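Local coordinates for archaeosine synthase (Pyrobaculum calidifontis, PDB 5K0P), which converts the nitrile of preQ0-modified tRNA to a formamidine using free ammonium, the final step in making archaeosine, at residues 32-37 / 82-87; 49-54 / 71-76; 6-11 / 36-41; 16-21 / 54-59. One frame throughout, in Å; residues are numbered along the deposited sequence.

Overall arrangement
From the N terminus, residues 6-11 start strand 10-20 and meet 36-41 in contact 3, which closes the open end of the hairpin of strands 10-20 and 27-37. Contact 4 ties the far end of strand 10-20 to the loop between the two helices, so its loop crosses that of contact 3. Contact 1 shares Tyr36 and Ile37 with contact 3. It pairs strand 27-37 with strand 81-90, closes the long connection that holds both helices and also crosses contact 4. Contact 2 falls within that span, joins helices 45-53 and 62-77 and closes the shorter connection between them. It follows contact 3 in series, crosses contact 4 and shares Ser54 with it.

Contact 1 of 4, residues 32-37 / 82-87; sequences VSVEYI and VKVTVK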
loop_
_atom_site.group_PDB
_atom_site.type_symbol
_atom_site.label_atom_id
_atom_site.label_comp_id
_atom_site.label_asym_id
_atom_site.label_seq_id
_atom_site.Cartn_x
_atom_site.Cartn_y
_atom_site.Cartn_z
ATOM N N VAL A 32 -9.400 17.037 8.880
ATOM C CA VAL A 32 -10.224 17.957 8.115
ATOM C C VAL A 32 -9.569 18.290 6.806
ATOM O O VAL A 32 -8.340 18.540 6.758
ATOM C CB VAL A 32 -10.580 19.203 8.927
ATOM C CG1 VAL A 32 -9.340 19.989 9.404
ATOM C CG2 VAL A 32 -11.478 20.146 8.105
ATOM N N SER A 33 -10.374 18.251 5.752
ATOM C CA SER A 33 -9.938 18.571 4.359
ATOM C C SER A 33 -10.800 19.746 3.919
ATOM O O SER A 33 -11.996 19.674 4.085
ATOM C CB SER A 33 -10.179 17.388 3.414
ATOM O OG SER A 33 -9.322 16.347 3.773
ATOM N N VAL A 34 -10.185 20.818 3.414
ATOM C CA VAL A 34 -10.936 21.906 2.795
ATOM C C VAL A 34 -10.466 22.109 1.385
ATOM O O VAL A 34 -9.238 22.123 1.081
ATOM C CB VAL A 34 -10.822 23.175 3.647
ATOM C CG1 VAL A 34 -11.586 24.340 3.077
ATOM C CG2 VAL A 34 -11.281 22.840 5.051
ATOM N N GLU A 35 -11.430 22.325 0.498
ATOM C CA GLU A 35 -11.062 22.622 -0.882
ATOM C C GLU A 35 -11.882 23.800 -1.299
ATOM O O GLU A 35 -13.045 23.896 -0.905
ATOM C CB GLU A 35 -11.176 21.303 -1.616
ATOM C CG GLU A 35 -11.984 21.221 -2.803
ATOM C CD GLU A 35 -12.158 19.814 -3.377
ATOM O OE1 GLU A 35 -11.355 18.853 -3.112
ATOM O OE2 GLU A 35 -13.148 19.751 -4.139
ATOM N N TYR A 36 -11.260 24.764 -1.949
ATOM C CA TYR A 36 -11.949 25.953 -2.436
ATOM C C TYR A 36 -11.364 26.609 -3.676
ATOM O O TYR A 36 -10.220 26.399 -4.017
ATOM C CB TYR A 36 -12.034 26.991 -1.276
ATOM C CG TYR A 36 -10.763 27.704 -1.006
ATOM C CD1 TYR A 36 -9.775 27.088 -0.292
ATOM C CD2 TYR A 36 -10.538 29.003 -1.508
ATOM C CE1 TYR A 36 -8.553 27.760 -0.051
ATOM C CE2 TYR A 36 -9.321 29.688 -1.275
ATOM C CZ TYR A 36 -8.332 29.051 -0.557
ATOM O OH TYR A 36 -7.077 29.668 -0.370
ATOM N N ILE A 37 -12.183 27.417 -4.367
ATOM C CA ILE A 37 -11.717 28.202 -5.507
ATOM C C ILE A 37 -11.535 29.613 -5.047
ATOM O O ILE A 37 -12.530 30.255 -4.629
ATOM C CB ILE A 37 -12.710 28.195 -6.666
ATOM C CG1 ILE A 37 -12.872 26.780 -7.132
ATOM C CG2 ILE A 37 -12.215 29.099 -7.856
ATOM C CD1 ILE A 37 -13.866 26.610 -8.220
ATOM N N VAL A 82 -16.545 26.113 -1.969
ATOM C CA VAL A 82 -15.842 25.588 -0.761
ATOM C C VAL A 82 -16.485 24.303 -0.356
ATOM O O VAL A 82 -17.736 24.198 -0.336
ATOM C CB VAL A 82 -16.011 26.468 0.494
ATOM C CG1 VAL A 82 -15.057 26.077 1.644
ATOM C CG2 VAL A 82 -15.645 27.824 0.150
ATOM N N LYS A 83 -15.641 23.334 -0.004
ATOM C CA LYS A 83 -16.072 22.116 0.585
ATOM C C LYS A 83 -15.164 21.775 1.742
ATOM O O LYS A 83 -13.937 21.880 1.631
ATOM C CB LYS A 83 -16.060 20.987 -0.450
ATOM C CG LYS A 83 -16.551 19.681 0.094
ATOM C CD LYS A 83 -16.728 18.616 -0.971
ATOM C CE LYS A 83 -15.372 18.013 -1.354
ATOM N NZ LYS A 83 -15.464 16.811 -2.246
ATOM N N VAL A 84 -15.798 21.334 2.838
ATOM C CA VAL A 84 -15.152 20.943 4.058
ATOM C C VAL A 84 -15.545 19.527 4.421
ATOM O O VAL A 84 -16.726 19.242 4.507
ATOM C CB VAL A 84 -15.599 21.830 5.218
ATOM C CG1 VAL A 84 -14.931 21.371 6.526
ATOM C CG2 VAL A 84 -15.292 23.297 4.939
ATOM N N THR A 85 -14.569 18.691 4.760
ATOM C CA THR A 85 -14.803 17.323 5.039
ATOM C C THR A 85 -14.078 17.019 6.320
ATOM O O THR A 85 -12.859 17.276 6.416
ATOM C CB THR A 85 -14.286 16.342 3.928
ATOM O OG1 THR A 85 -14.974 16.581 2.650
ATOM C CG2 THR A 85 -14.639 14.914 4.362
ATOM N N VAL A 86 -14.859 16.550 7.305
ATOM C CA VAL A 86 -14.362 16.199 8.640
ATOM C C VAL A 86 -14.516 14.713 8.842
ATOM O O VAL A 86 -15.642 14.240 8.753
ATOM C CB VAL A 86 -15.123 16.981 9.728
ATOM C CG1 VAL A 86 -14.666 16.557 11.106
ATOM C CG2 VAL A 86 -15.008 18.475 9.482
ATOM N N LYS A 87 -13.392 14.014 9.117
ATOM C CA LYS A 87 -13.330 12.557 9.239
ATOM C C LYS A 87 -12.918 12.247 10.656
ATOM O O LYS A 87 -11.934 12.793 11.116
ATOM C CB LYS A 87 -12.276 11.893 8.256
ATOM C CG LYS A 87 -12.466 12.328 6.804
ATOM C CD LYS A 87 -11.592 11.595 5.730
ATOM C CE LYS A 87 -11.841 12.193 4.332
ATOM N NZ LYS A 87 -10.954 11.535 3.325
HETATM O O HOH W 1 -13.360 18.670 1.429
#
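The carboxylate of Glu35 lies beside the end of Lys83, with OE2 4.0 Å from Lys83 CE. The two side chains point the same way. Lys83 NZ stays 4.2 Å from Glu35 OE2, too far for a salt bridge. The carboxylate has firmer partners: OE1 forms a salt bridge with Arg12, and OE2 a hydrogen bond with the Tyr81 hydroxyl. The ring of Tyr36 leads away from the other strand, and its hydroxyl is hydrogen-bonded to Leu43 N. Val82 CG2 meets Tyr36 at CB, 4.0 Å away. The segments are the two middle strands of the chain's four-stranded antiparallel sheet, part of the tunnel fold. Ser33 with Thr85 and Glu35 with Lys83 are hydrogen-bonded pairs, and each contributes two backbone bonds. Val32, Val34, Tyr36, Val82, Val84 and Val86 share one face; helix 62-77 packs on several of the valines there. Val32 CG2 is anti to the backbone N and touches Val84 CG1 at 4.0 Å and Val86 CG2 at 4.1 Å. Val34 lies alongside both Val82 and Val84, its CG2 4.0 Å from Val84 CG2. On the face of Ser33 and Thr85, a water bridges Ser33 O and Thr85 OG1, 2.9 Å from the latter.

Contact 2 of 4, residues 49-54 / 71-76; sequences KKMVDS and EKVKAA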
loop_
_atom_site.group_PDB
_atom_site.type_symbol
_atom_site.label_atom_id
_atom_site.label_comp_id
_atom_site.label_asym_id
_atom_site.label_seq_id
_atom_site.Cartn_x
_atom_site.Cartn_y
_atom_site.Cartn_z
ATOM N N LYS A 49 -4.958 27.106 9.779
ATOM C CA LYS A 49 -4.596 26.346 10.932
ATOM C C LYS A 49 -5.180 26.960 12.256
ATOM O O LYS A 49 -5.607 26.252 13.137
ATOM C CB LYS A 49 -3.133 26.319 11.047
ATOM C CG LYS A 49 -2.707 25.678 12.334
ATOM C CD LYS A 49 -1.220 25.479 12.299
ATOM C CE LYS A 49 -0.738 24.247 13.077
ATOM N NZ LYS A 49 -1.224 24.091 14.460
ATOM N N LYS A 50 -5.155 28.270 12.402
ATOM C CA LYS A 50 -5.853 28.908 13.592
ATOM C C LYS A 50 -7.398 28.557 13.599
ATOM O O LYS A 50 -8.015 28.307 14.651
ATOM C CB LYS A 50 -5.663 30.457 13.691
ATOM C CG LYS A 50 -4.261 31.053 13.614
ATOM C CD LYS A 50 -3.173 30.579 14.638
ATOM C CE LYS A 50 -2.141 29.419 14.244
ATOM N NZ LYS A 50 -1.445 29.297 12.860
ATOM N N MET A 51 -8.053 28.615 12.442
ATOM C CA MET A 51 -9.485 28.246 12.389
ATOM C C MET A 51 -9.680 26.823 12.922
ATOM O O MET A 51 -10.515 26.582 13.780
ATOM C CB MET A 51 -10.004 28.311 10.969
ATOM C CG MET A 51 -10.126 29.716 10.366
ATOM S SD MET A 51 -10.669 29.548 8.649
ATOM C CE MET A 51 -10.722 31.285 8.230
ATOM N N VAL A 52 -8.828 25.911 12.483
ATOM C CA VAL A 52 -8.983 24.545 12.852
ATOM C C VAL A 52 -8.642 24.386 14.365
ATOM O O VAL A 52 -9.360 23.674 15.037
ATOM C CB VAL A 52 -8.063 23.606 12.029
ATOM C CG1 VAL A 52 -8.101 22.206 12.555
ATOM C CG2 VAL A 52 -8.508 23.597 10.548
ATOM N N ASP A 53 -7.534 24.972 14.824
ATOM C CA ASP A 53 -7.180 24.882 16.235
ATOM C C ASP A 53 -8.188 25.568 17.140
ATOM O O ASP A 53 -8.182 25.307 18.306
ATOM C CB ASP A 53 -5.786 25.457 16.510
ATOM C CG ASP A 53 -4.684 24.581 15.944
ATOM O OD1 ASP A 53 -4.956 23.420 15.659
ATOM O OD2 ASP A 53 -3.560 25.022 15.711
ATOM N N SER A 54 -9.032 26.445 16.607
ATOM C CA SER A 54 -9.986 27.119 17.478
ATOM C C SER A 54 -10.894 26.174 18.201
ATOM O O SER A 54 -11.463 26.557 19.214
ATOM C CB SER A 54 -10.832 28.157 16.723
ATOM O OG SER A 54 -11.697 27.545 15.773
ATOM N N GLU A 71 -18.346 28.094 7.163
ATOM C CA GLU A 71 -18.788 29.459 7.374
ATOM C C GLU A 71 -17.588 30.316 7.696
ATOM O O GLU A 71 -17.548 31.431 7.160
ATOM C CB GLU A 71 -19.926 29.604 8.386
ATOM C CG GLU A 71 -21.301 29.188 7.832
ATOM C CD GLU A 71 -21.719 29.903 6.474
ATOM O OE1 GLU A 71 -21.575 31.153 6.232
ATOM O OE2 GLU A 71 -22.221 29.180 5.592
ATOM N N LYS A 72 -16.597 29.806 8.455
ATOM C CA LYS A 72 -15.383 30.564 8.675
ATOM C C LYS A 72 -14.615 30.891 7.417
ATOM O O LYS A 72 -14.128 32.048 7.234
ATOM C CB LYS A 72 -14.450 29.843 9.616
ATOM C CG LYS A 72 -14.873 30.085 11.032
ATOM C CD LYS A 72 -14.415 28.975 11.923
ATOM C CE LYS A 72 -14.895 29.208 13.339
ATOM N NZ LYS A 72 -13.730 29.684 14.052
ATOM N N VAL A 73 -14.494 29.880 6.548
ATOM C CA VAL A 73 -13.735 30.044 5.314
ATOM C C VAL A 73 -14.490 30.968 4.350
ATOM O O VAL A 73 -13.880 31.805 3.718
ATOM C CB VAL A 73 -13.411 28.704 4.628
ATOM C CG1 VAL A 73 -12.691 28.946 3.280
ATOM C CG2 VAL A 73 -12.567 27.850 5.547
ATOM N N LYS A 74 -15.794 30.849 4.271
ATOM C CA LYS A 74 -16.521 31.720 3.380
ATOM C C LYS A 74 -16.400 33.145 3.839
ATOM O O LYS A 74 -16.294 34.062 2.998
ATOM C CB LYS A 74 -17.993 31.389 3.333
ATOM C CG LYS A 74 -18.327 30.257 2.400
ATOM C CD LYS A 74 -19.737 29.773 2.601
ATOM C CE LYS A 74 -20.812 30.794 2.205
ATOM N NZ LYS A 74 -20.822 30.798 0.721
ATOM N N ALA A 75 -16.427 33.358 5.152
ATOM C CA ALA A 75 -16.332 34.708 5.654
ATOM C C ALA A 75 -14.955 35.338 5.414
ATOM O O ALA A 75 -14.888 36.527 5.079
ATOM C CB ALA A 75 -16.738 34.807 7.137
ATOM N N ALA A 76 -13.879 34.560 5.570
ATOM C CA ALA A 76 -12.543 35.044 5.306
ATOM C C ALA A 76 -12.257 35.368 3.828
ATOM O O ALA A 76 -11.599 36.357 3.575
ATOM C CB ALA A 76 -11.513 34.054 5.814
#
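Met51 makes the apolar part of this contact, reaching from helix 45-53 to helix 62-77. Its chain is extended beyond CG (chi2 177°), which carries SD across to the second helix. SD lies 3.9 Å from Lys72 CB and 4.0 Å from Val73 CG2. The methyl CE lies against Lys72 O, 3.6 Å away, and meets Ala76 CB at 3.8 Å. Met51 and Lys72 run past one another in opposite senses, while Val73 stands across the thioether. Leu43, a substrate-binding residue, also packs on Met51 and on Ala76. An alanine here would probably open a gap beside Val73 and Ala76, because SD and CE fill the space between the helices.

The two helices cover the sheet of the tunnel fold. Their short segments run roughly antiparallel, at 149°, with axes 11.1 Å apart, so side chains must bridge the distance.

The polar part is slight. Lys72 NZ gives a weak hydrogen bond to Ser54 OG at 3.4 Å. Ser54 OG in turn donates to Met51 O, which also accepts from Ser54 N at 3.2 Å. The serine hydroxyl thus has a backbone partner in its own segment.

The salt bridge lies within residues 49-54. Lys49 NZ forms it with Asp53 OD2, 2.8 Å away and on the syn lone pair. The same NZ pairs with Glu18 of a neighbouring subunit.

Contact 3 of 4, residues 6-11 / 36-41; sequences KSPSLV and YIPRGA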
loop_
_atom_site.group_PDB
_atom_site.type_symbol
_atom_site.label_atom_id
_atom_site.label_comp_id
_atom_site.label_asym_id
_atom_site.label_seq_id
_atom_site.Cartn_x
_atom_site.Cartn_y
_atom_site.Cartn_z
ATOM N N LYS A 6 -2.560 36.585 -10.747
ATOM C CA LYS A 6 -3.731 35.750 -11.103
ATOM C C LYS A 6 -3.706 34.571 -10.143
ATOM O O LYS A 6 -2.638 34.009 -9.885
ATOM C CB LYS A 6 -3.672 35.316 -12.561
ATOM C CG LYS A 6 -4.556 34.122 -12.913
ATOM C CD LYS A 6 -4.797 34.019 -14.418
ATOM C CE LYS A 6 -3.514 33.991 -15.299
ATOM N NZ LYS A 6 -2.421 32.969 -15.075
ATOM N N SER A 7 -4.851 34.215 -9.577
ATOM C CA SER A 7 -4.851 33.321 -8.435
ATOM C C SER A 7 -4.974 31.840 -8.907
ATOM O O SER A 7 -5.182 31.561 -10.080
ATOM C CB SER A 7 -5.924 33.758 -7.426
ATOM O OG SER A 7 -7.175 33.565 -7.996
ATOM N N PRO A 8 -4.751 30.884 -7.995
ATOM C CA PRO A 8 -4.998 29.490 -8.371
ATOM C C PRO A 8 -6.428 29.197 -8.773
ATOM O O PRO A 8 -7.350 29.927 -8.395
ATOM C CB PRO A 8 -4.677 28.714 -7.105
ATOM C CG PRO A 8 -3.872 29.622 -6.266
ATOM C CD PRO A 8 -4.220 31.016 -6.639
ATOM N N SER A 9 -6.587 28.106 -9.496
ATOM C CA SER A 9 -7.867 27.543 -9.831
ATOM C C SER A 9 -8.534 26.796 -8.680
ATOM O O SER A 9 -9.753 26.767 -8.625
ATOM C CB SER A 9 -7.739 26.585 -11.030
ATOM O OG SER A 9 -7.133 27.246 -12.131
ATOM N N LEU A 10 -7.753 26.156 -7.814
ATOM C CA LEU A 10 -8.271 25.307 -6.738
ATOM C C LEU A 10 -7.164 25.187 -5.689
ATOM O O LEU A 10 -5.998 25.060 -6.037
ATOM C CB LEU A 10 -8.624 23.868 -7.223
ATOM C CG LEU A 10 -9.397 23.006 -6.247
ATOM C CD1 LEU A 10 -10.778 23.645 -6.036
ATOM C CD2 LEU A 10 -9.643 21.618 -6.769
ATOM N N VAL A 11 -7.539 25.276 -4.426
ATOM C CA VAL A 11 -6.632 24.965 -3.343
ATOM C C VAL A 11 -7.250 23.889 -2.476
ATOM O O VAL A 11 -8.442 23.936 -2.235
ATOM C CB VAL A 11 -6.363 26.223 -2.498
ATOM C CG1 VAL A 11 -5.477 25.917 -1.285
ATOM C CG2 VAL A 11 -5.729 27.329 -3.295
ATOM N N TYR A 36 -11.260 24.764 -1.949
ATOM C CA TYR A 36 -11.949 25.953 -2.436
ATOM C C TYR A 36 -11.364 26.609 -3.676
ATOM O O TYR A 36 -10.220 26.399 -4.017
ATOM C CB TYR A 36 -12.034 26.991 -1.276
ATOM C CG TYR A 36 -10.763 27.704 -1.006
ATOM C CD1 TYR A 36 -9.775 27.088 -0.292
ATOM C CD2 TYR A 36 -10.538 29.003 -1.508
ATOM C CE1 TYR A 36 -8.553 27.760 -0.051
ATOM C CE2 TYR A 36 -9.321 29.688 -1.275
ATOM C CZ TYR A 36 -8.332 29.051 -0.557
ATOM O OH TYR A 36 -7.077 29.668 -0.370
ATOM N N ILE A 37 -12.183 27.417 -4.367
ATOM C CA ILE A 37 -11.717 28.202 -5.507
ATOM C C ILE A 37 -11.535 29.613 -5.047
ATOM O O ILE A 37 -12.530 30.255 -4.629
ATOM C CB ILE A 37 -12.710 28.195 -6.666
ATOM C CG1 ILE A 37 -12.872 26.780 -7.132
ATOM C CG2 ILE A 37 -12.215 29.099 -7.856
ATOM C CD1 ILE A 37 -13.866 26.610 -8.220
ATOM N N PRO A 38 -10.285 30.136 -5.128
ATOM C CA PRO A 38 -10.038 31.517 -4.753
ATOM C C PRO A 38 -10.722 32.435 -5.733
ATOM O O PRO A 38 -10.844 32.063 -6.939
ATOM C CB PRO A 38 -8.517 31.659 -4.898
ATOM C CG PRO A 38 -7.993 30.274 -4.733
ATOM C CD PRO A 38 -9.030 29.416 -5.410
ATOM N N ARG A 39 -11.190 33.596 -5.198
ATOM C CA ARG A 39 -11.583 34.756 -5.997
ATOM C C ARG A 39 -10.868 36.002 -5.474
ATOM O O ARG A 39 -11.370 36.725 -4.581
ATOM C CB ARG A 39 -13.113 34.994 -6.009
ATOM C CG ARG A 39 -13.451 36.161 -6.976
ATOM C CD ARG A 39 -14.838 36.794 -6.813
ATOM N NE ARG A 39 -15.930 35.930 -7.275
ATOM C CZ ARG A 39 -16.803 35.237 -6.514
ATOM N NH1 ARG A 39 -17.727 34.481 -7.127
ATOM N NH2 ARG A 39 -16.788 35.266 -5.170
ATOM N N GLY A 40 -9.685 36.255 -5.987
ATOM C CA GLY A 40 -8.857 37.351 -5.435
ATOM C C GLY A 40 -8.522 37.412 -3.929
ATOM O O GLY A 40 -8.117 38.486 -3.412
ATOM N N ALA A 41 -8.694 36.293 -3.234
ATOM C CA ALA A 41 -8.052 36.114 -1.963
ATOM C C ALA A 41 -7.828 34.624 -1.760
ATOM O O ALA A 41 -8.754 33.765 -1.938
ATOM C CB ALA A 41 -8.886 36.713 -0.833
HETATM O O HOH W 2 -9.486 31.224 -9.275
#
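Val11 and Tyr36 form an antiparallel hydrogen-bonded pair, with Val11 N to Tyr36 O at 2.9 Å and Tyr36 N to Val11 O at 3.0 Å. Their side chains lie side by side. Tyr36 CG sits between the backbone N and the carbonyl carbon (chi1 76°), and the ring leans toward Val11, with CE1 3.6 Å from Val11 CB. The hydroxyl hydrogen-bonds to Leu43 N. Val11 CG2 also touches Pro38 CG at 4.0 Å, with the valine set across the proline ring. An alanine in place of Tyr36 would probably leave one side of Val11 without its packing partner and Leu43 N without its hydroxyl. Leu10 CD1 comes back close to Tyr36 O and reaches Ile37 CG1, 3.9 Å away. Beyond the pair the chains diverge into loops. Here a water donates to Pro8 O at 2.6 Å and to Pro38 O at 2.8 Å. This is the open end of the hairpin of strands 10-20 and 27-37. Leu10 also pairs with a strand of a neighbouring subunit, so the sheet continues across the interface. Neither proline has an N-H, and one water, shared by both carbonyls, probably replaces a direct backbone bond where strand pairing stops.

Contact 4 of 4, residues 16-21 / 54-59; sequences RGESVC and SYRGRE
Val20, late in strand 10-20, makes a single backbone bridge with Glu59 in the loop between the two helices, a strand-to-loop contact next to active-site Cys21. The loop makes a type II turn from Tyr55 to Arg58. Val20 N donates to Arg58 O at 2.8 Å, though the donor stands 38° out of the carbonyl plane. Val20 CG2 rests on the turn, 3.5 Å from Gly57 C, and Val20 CG1 meets Glu59 CG at 3.8 Å. Ser19 CB lies 3.6 Å from Arg58 O, while its hydroxyl bonds to the substrate-binding His62. The carboxylate of Glu18 stacks on the guanidinium of Arg56, planes 28° apart. OE1 is 3.6 Å above that plane, offset toward the rim. The salt bridge from Glu18 OE2 to Arg56 NH1 is long, at 3.7 Å, and a water at the guanidinium edge bridges the same two atoms. A second water joins Glu18 OE1 to Gly57 N, 3.0 Å from the latter. Glu18 also pairs with Lys49 of a neighbouring subunit, and Arg56 approaches the Arg56 of that subunit. Glu18 would therefore probably offset positive charge from both chains at this interface.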
loop_
_atom_site.group_PDB
_atom_site.type_symbol
_atom_site.label_atom_id
_atom_site.label_comp_id
_atom_site.label_asym_id
_atom_site.label_seq_id
_atom_site.Cartn_x
_atom_site.Cartn_y
_atom_site.Cartn_z
ATOM N N ARG A 16 -4.907 17.866 10.775
ATOM C CA ARG A 16 -5.552 17.178 11.897
ATOM C C ARG A 16 -6.063 18.235 12.862
ATOM O O ARG A 16 -5.526 19.311 12.969
ATOM C CB ARG A 16 -4.592 16.207 12.628
ATOM C CG ARG A 16 -4.028 15.038 11.750
ATOM C CD ARG A 16 -4.895 13.750 11.694
ATOM N NE ARG A 16 -4.906 13.174 13.053
ATOM C CZ ARG A 16 -3.981 12.350 13.548
ATOM N NH1 ARG A 16 -2.988 11.917 12.783
ATOM N NH2 ARG A 16 -4.054 11.927 14.816
ATOM N N GLY A 17 -7.076 17.906 13.606
ATOM C CA GLY A 17 -7.575 18.797 14.642
ATOM C C GLY A 17 -8.226 18.000 15.763
ATOM O O GLY A 17 -8.207 16.763 15.741
ATOM N N GLU A 18 -8.802 18.723 16.730
ATOM C CA GLU A 18 -9.538 18.093 17.767
ATOM C C GLU A 18 -10.609 19.012 18.349
ATOM O O GLU A 18 -10.493 20.239 18.263
ATOM C CB GLU A 18 -8.618 17.486 18.864
ATOM C CG GLU A 18 -7.982 18.463 19.746
ATOM C CD GLU A 18 -7.163 17.835 20.880
ATOM O OE1 GLU A 18 -7.337 18.300 22.058
ATOM O OE2 GLU A 18 -6.320 16.950 20.582
ATOM N N SER A 19 -11.652 18.404 18.881
ATOM C CA SER A 19 -12.701 19.133 19.580
ATOM C C SER A 19 -13.013 18.301 20.818
ATOM O O SER A 19 -12.286 17.341 21.137
ATOM C CB SER A 19 -13.897 19.283 18.668
ATOM O OG SER A 19 -14.395 18.037 18.176
ATOM N N VAL A 20 -14.084 18.631 21.520
ATOM C CA VAL A 20 -14.562 17.852 22.636
ATOM C C VAL A 20 -15.986 17.319 22.297
ATOM O O VAL A 20 -16.878 18.066 21.876
ATOM C CB VAL A 20 -14.522 18.679 23.959
ATOM C CG1 VAL A 20 -15.024 17.801 25.103
ATOM C CG2 VAL A 20 -13.133 19.242 24.232
ATOM N N CYS A 21 -16.164 16.003 22.422
ATOM C CA CYS A 21 -17.424 15.358 22.116
ATOM C C CYS A 21 -18.453 15.761 23.214
ATOM O O CYS A 21 -18.183 15.520 24.414
ATOM C CB CYS A 21 -17.245 13.841 22.096
ATOM S SG CYS A 21 -18.782 12.912 22.018
ATOM N N SER A 54 -9.032 26.445 16.607
ATOM C CA SER A 54 -9.986 27.119 17.478
ATOM C C SER A 54 -10.894 26.174 18.201
ATOM O O SER A 54 -11.463 26.557 19.214
ATOM C CB SER A 54 -10.832 28.157 16.723
ATOM O OG SER A 54 -11.697 27.545 15.773
ATOM N N TYR A 55 -11.089 24.972 17.668
ATOM C CA TYR A 55 -12.050 23.995 18.221
ATOM C C TYR A 55 -11.475 23.168 19.404
ATOM O O TYR A 55 -12.202 22.428 20.075
ATOM C CB TYR A 55 -12.581 23.054 17.100
ATOM C CG TYR A 55 -13.286 23.781 15.992
ATOM C CD1 TYR A 55 -14.537 24.284 16.171
ATOM C CD2 TYR A 55 -12.682 23.950 14.727
ATOM C CE1 TYR A 55 -15.157 25.025 15.147
ATOM C CE2 TYR A 55 -13.260 24.699 13.743
ATOM C CZ TYR A 55 -14.516 25.216 13.916
ATOM O OH TYR A 55 -15.114 25.939 12.859
ATOM N N ARG A 56 -10.171 23.297 19.646
ATOM C CA ARG A 56 -9.531 22.558 20.727
ATOM C C ARG A 56 -10.242 23.008 22.005
ATOM O O ARG A 56 -10.489 24.170 22.208
ATOM C CB ARG A 56 -8.054 22.897 20.860
ATOM C CG ARG A 56 -7.121 22.357 19.756
ATOM C CD ARG A 56 -5.702 22.902 19.874
ATOM N NE ARG A 56 -4.986 22.174 20.899
ATOM C CZ ARG A 56 -4.615 20.916 20.844
ATOM N NH1 ARG A 56 -4.803 20.207 19.745
ATOM N NH2 ARG A 56 -3.978 20.357 21.895
ATOM N N GLY A 57 -10.623 22.064 22.803
ATOM C CA GLY A 57 -11.376 22.345 24.009
ATOM C C GLY A 57 -12.817 22.734 23.856
ATOM O O GLY A 57 -13.438 22.913 24.866
ATOM N N ARG A 58 -13.342 22.808 22.629
ATOM C CA ARG A 58 -14.711 23.268 22.422
ATOM C C ARG A 58 -15.609 22.045 22.198
ATOM O O ARG A 58 -15.290 21.102 21.457
ATOM C CB ARG A 58 -14.744 24.227 21.240
ATOM C CG ARG A 58 -16.146 24.783 20.915
ATOM C CD ARG A 58 -16.156 25.862 19.783
ATOM N NE ARG A 58 -17.500 26.012 19.194
ATOM C CZ ARG A 58 -17.832 26.760 18.141
ATOM N NH1 ARG A 58 -16.926 27.423 17.453
ATOM N NH2 ARG A 58 -19.108 26.816 17.738
ATOM N N GLU A 59 -16.731 22.051 22.866
ATOM C CA GLU A 59 -17.731 20.989 22.740
ATOM C C GLU A 59 -18.557 21.307 21.534
ATOM O O GLU A 59 -19.262 22.305 21.487
ATOM C CB GLU A 59 -18.678 20.888 23.992
ATOM C CG GLU A 59 -17.964 20.283 25.213
ATOM C CD GLU A 59 -18.857 19.922 26.392
ATOM O OE1 GLU A 59 -20.128 19.841 26.243
ATOM O OE2 GLU A 59 -18.225 19.706 27.495
HETATM O O HOH W 3 -10.064 19.155 22.499
HETATM O O HOH W 4 -3.502 17.570 20.147
#